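Local coordinates for protein putative fructosamine-3-kinase (Thermobifida fusca YX, PDB 3F7W) that probably acts as a kinase that phosphorylates fructosamines, the ketosamines left on amines by glycation, at residues V34-A37 with P41-V44. Sequence-based numbering, arbitrary orientation.
Sequences VELA and PLFV
Val34 and Leu42 form an antiparallel hydrogen-bonded pair near the turn of the hairpin made by strands 29-36 and 41-46, inside the five-stranded sheet near the N-terminus. Two backbone bonds close the pair. Val34 N reaches Leu42 O at 2.8 Å in an almost straight line. The return bond, Leu42 N to Val34 O at 2.7 Å, follows a more bent path, 144° at the hydrogen. Val34 O also receives a CA-H...O contact from Pro41 CA at 3.5 Å. Next along the ladder, Glu35 and Pro41 form a non-hydrogen-bonded pair on the face that carries the carboxylate of Glu35, which turns to Arg33 in a salt bridge.

Apolar side chains gather on the other face. In both valines CG2 stands beside the backbone N, anti to the carbonyl carbon, and the CG2 methyls of Val34 and Val44 meet at 3.5 Å, diagonally across the strands. Closer to the turn, branch ends meet, Leu36 CD2 lying 3.8 Å from Leu42 CD1. Helix 3-13 covers this face, setting Val5 against Val34 and Val9 against Leu42 and Val44. Such a hairpin in an antiparallel five-stranded sheet is characteristic of the N-terminal lobe of the protein kinase-like fold.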
ATOM      1  N   VAL A  34     -15.160 -15.424  -6.759  1.00 29.07           N
ATOM      2  CA  VAL A  34     -15.172 -16.731  -7.438  1.00 27.55           C
ATOM      3  C   VAL A  34     -15.277 -17.811  -6.375  1.00 30.45           C
ATOM      4  O   VAL A  34     -14.477 -17.833  -5.429  1.00 31.53           O
ATOM      5  CB  VAL A  34     -13.885 -16.946  -8.289  1.00 28.94           C
ATOM      6  CG1 VAL A  34     -13.881 -18.358  -8.890  1.00 27.09           C
ATOM      7  CG2 VAL A  34     -13.806 -15.884  -9.388  1.00 25.97           C
ATOM      8  N   GLU A  35     -16.234 -18.716  -6.546  1.00 30.07           N
ATOM      9  CA  GLU A  35     -16.470 -19.766  -5.572  1.00 31.41           C
ATOM     10  C   GLU A  35     -16.063 -21.107  -6.142  1.00 30.49           C
ATOM     11  O   GLU A  35     -16.459 -21.487  -7.254  1.00 31.35           O
ATOM     12  CB  GLU A  35     -17.938 -19.786  -5.152  1.00 32.20           C
ATOM     13  CG  GLU A  35     -18.204 -20.648  -3.920  1.00 34.37           C
ATOM     14  CD  GLU A  35     -19.649 -20.554  -3.429  1.00 39.49           C
ATOM     15  OE1 GLU A  35     -20.099 -19.431  -3.131  1.00 44.30           O
ATOM     16  OE2 GLU A  35     -20.326 -21.606  -3.340  1.00 42.23           O
ATOM     17  N   LEU A  36     -15.251 -21.827  -5.382  1.00 28.81           N
ATOM     18  CA  LEU A  36     -14.789 -23.152  -5.779  1.00 28.64           C
ATOM     19  C   LEU A  36     -15.855 -24.184  -5.460  1.00 31.44           C
ATOM     20  O   LEU A  36     -16.815 -23.884  -4.745  1.00 29.47           O
ATOM     21  CB  LEU A  36     -13.498 -23.511  -5.028  1.00 28.79           C
ATOM     22  CG  LEU A  36     -12.336 -22.525  -5.209  1.00 27.39           C
ATOM     23  CD1 LEU A  36     -11.080 -23.082  -4.510  1.00 26.21           C
ATOM     24  CD2 LEU A  36     -12.050 -22.257  -6.683  1.00 23.47           C
ATOM     25  N   ALA A  37     -15.642 -25.408  -5.939  1.00 32.06           N
ATOM     26  CA  ALA A  37     -16.623 -26.494  -5.786  1.00 31.80           C
ATOM     27  C   ALA A  37     -16.968 -26.801  -4.339  1.00 32.49           C
ATOM     28  O   ALA A  37     -18.093 -27.181  -4.063  1.00 33.25           O
ATOM     29  CB  ALA A  37     -16.155 -27.758  -6.495  1.00 31.62           C
ATOM     30  N   PRO A  41     -14.483 -19.310  -1.139  1.00 31.88           N
ATOM     31  CA  PRO A  41     -14.540 -18.119  -1.961  1.00 31.04           C
ATOM     32  C   PRO A  41     -13.148 -17.507  -2.173  1.00 29.01           C
ATOM     33  O   PRO A  41     -12.306 -17.540  -1.274  1.00 31.77           O
ATOM     34  CB  PRO A  41     -15.400 -17.181  -1.127  1.00 29.78           C
ATOM     35  CG  PRO A  41     -15.005 -17.507   0.295  1.00 32.77           C
ATOM     36  CD  PRO A  41     -14.648 -18.980   0.297  1.00 33.71           C
ATOM     37  N   LEU A  42     -12.967 -16.923  -3.349  1.00 28.82           N
ATOM     38  CA  LEU A  42     -11.754 -16.275  -3.770  1.00 27.09           C
ATOM     39  C   LEU A  42     -12.076 -14.885  -4.281  1.00 26.70           C
ATOM     40  O   LEU A  42     -13.099 -14.682  -4.945  1.00 30.00           O
ATOM     41  CB  LEU A  42     -11.093 -17.074  -4.887  1.00 28.74           C
ATOM     42  CG  LEU A  42     -10.672 -18.518  -4.631  1.00 28.68           C
ATOM     43  CD1 LEU A  42     -10.051 -19.064  -5.937  1.00 29.08           C
ATOM     44  CD2 LEU A  42      -9.697 -18.585  -3.425  1.00 25.74           C
ATOM     45  N   PHE A  43     -11.192 -13.940  -3.978  1.00 27.23           N
ATOM     46  CA  PHE A  43     -11.228 -12.610  -4.568  1.00 28.57           C
ATOM     47  C   PHE A  43     -10.272 -12.654  -5.765  1.00 28.63           C
ATOM     48  O   PHE A  43      -9.112 -13.005  -5.608  1.00 29.54           O
ATOM     49  CB  PHE A  43     -10.797 -11.548  -3.575  1.00 29.08           C
ATOM     50  CG  PHE A  43     -10.782 -10.142  -4.153  1.00 31.66           C
ATOM     51  CD1 PHE A  43     -11.929  -9.585  -4.648  1.00 39.67           C
ATOM     52  CD2 PHE A  43      -9.634  -9.370  -4.125  1.00 45.10           C
ATOM     53  CE1 PHE A  43     -11.932  -8.299  -5.154  1.00 40.08           C
ATOM     54  CE2 PHE A  43      -9.650  -8.068  -4.634  1.00 45.32           C
ATOM     55  CZ  PHE A  43     -10.800  -7.558  -5.152  1.00 41.44           C
ATOM     56  N   VAL A  44     -10.766 -12.277  -6.936  1.00 28.57           N
ATOM     57  CA  VAL A  44      -9.992 -12.418  -8.179  1.00 28.38           C
ATOM     58  C   VAL A  44      -9.972 -11.068  -8.909  1.00 29.08           C
ATOM     59  O   VAL A  44     -11.037 -10.441  -9.109  1.00 28.44           O
ATOM     60  CB  VAL A  44     -10.576 -13.533  -9.063  1.00 27.63           C
ATOM     61  CG1 VAL A  44      -9.837 -13.662 -10.390  1.00 29.67           C
ATOM     62  CG2 VAL A  44     -10.616 -14.916  -8.284  1.00 26.99           C
TER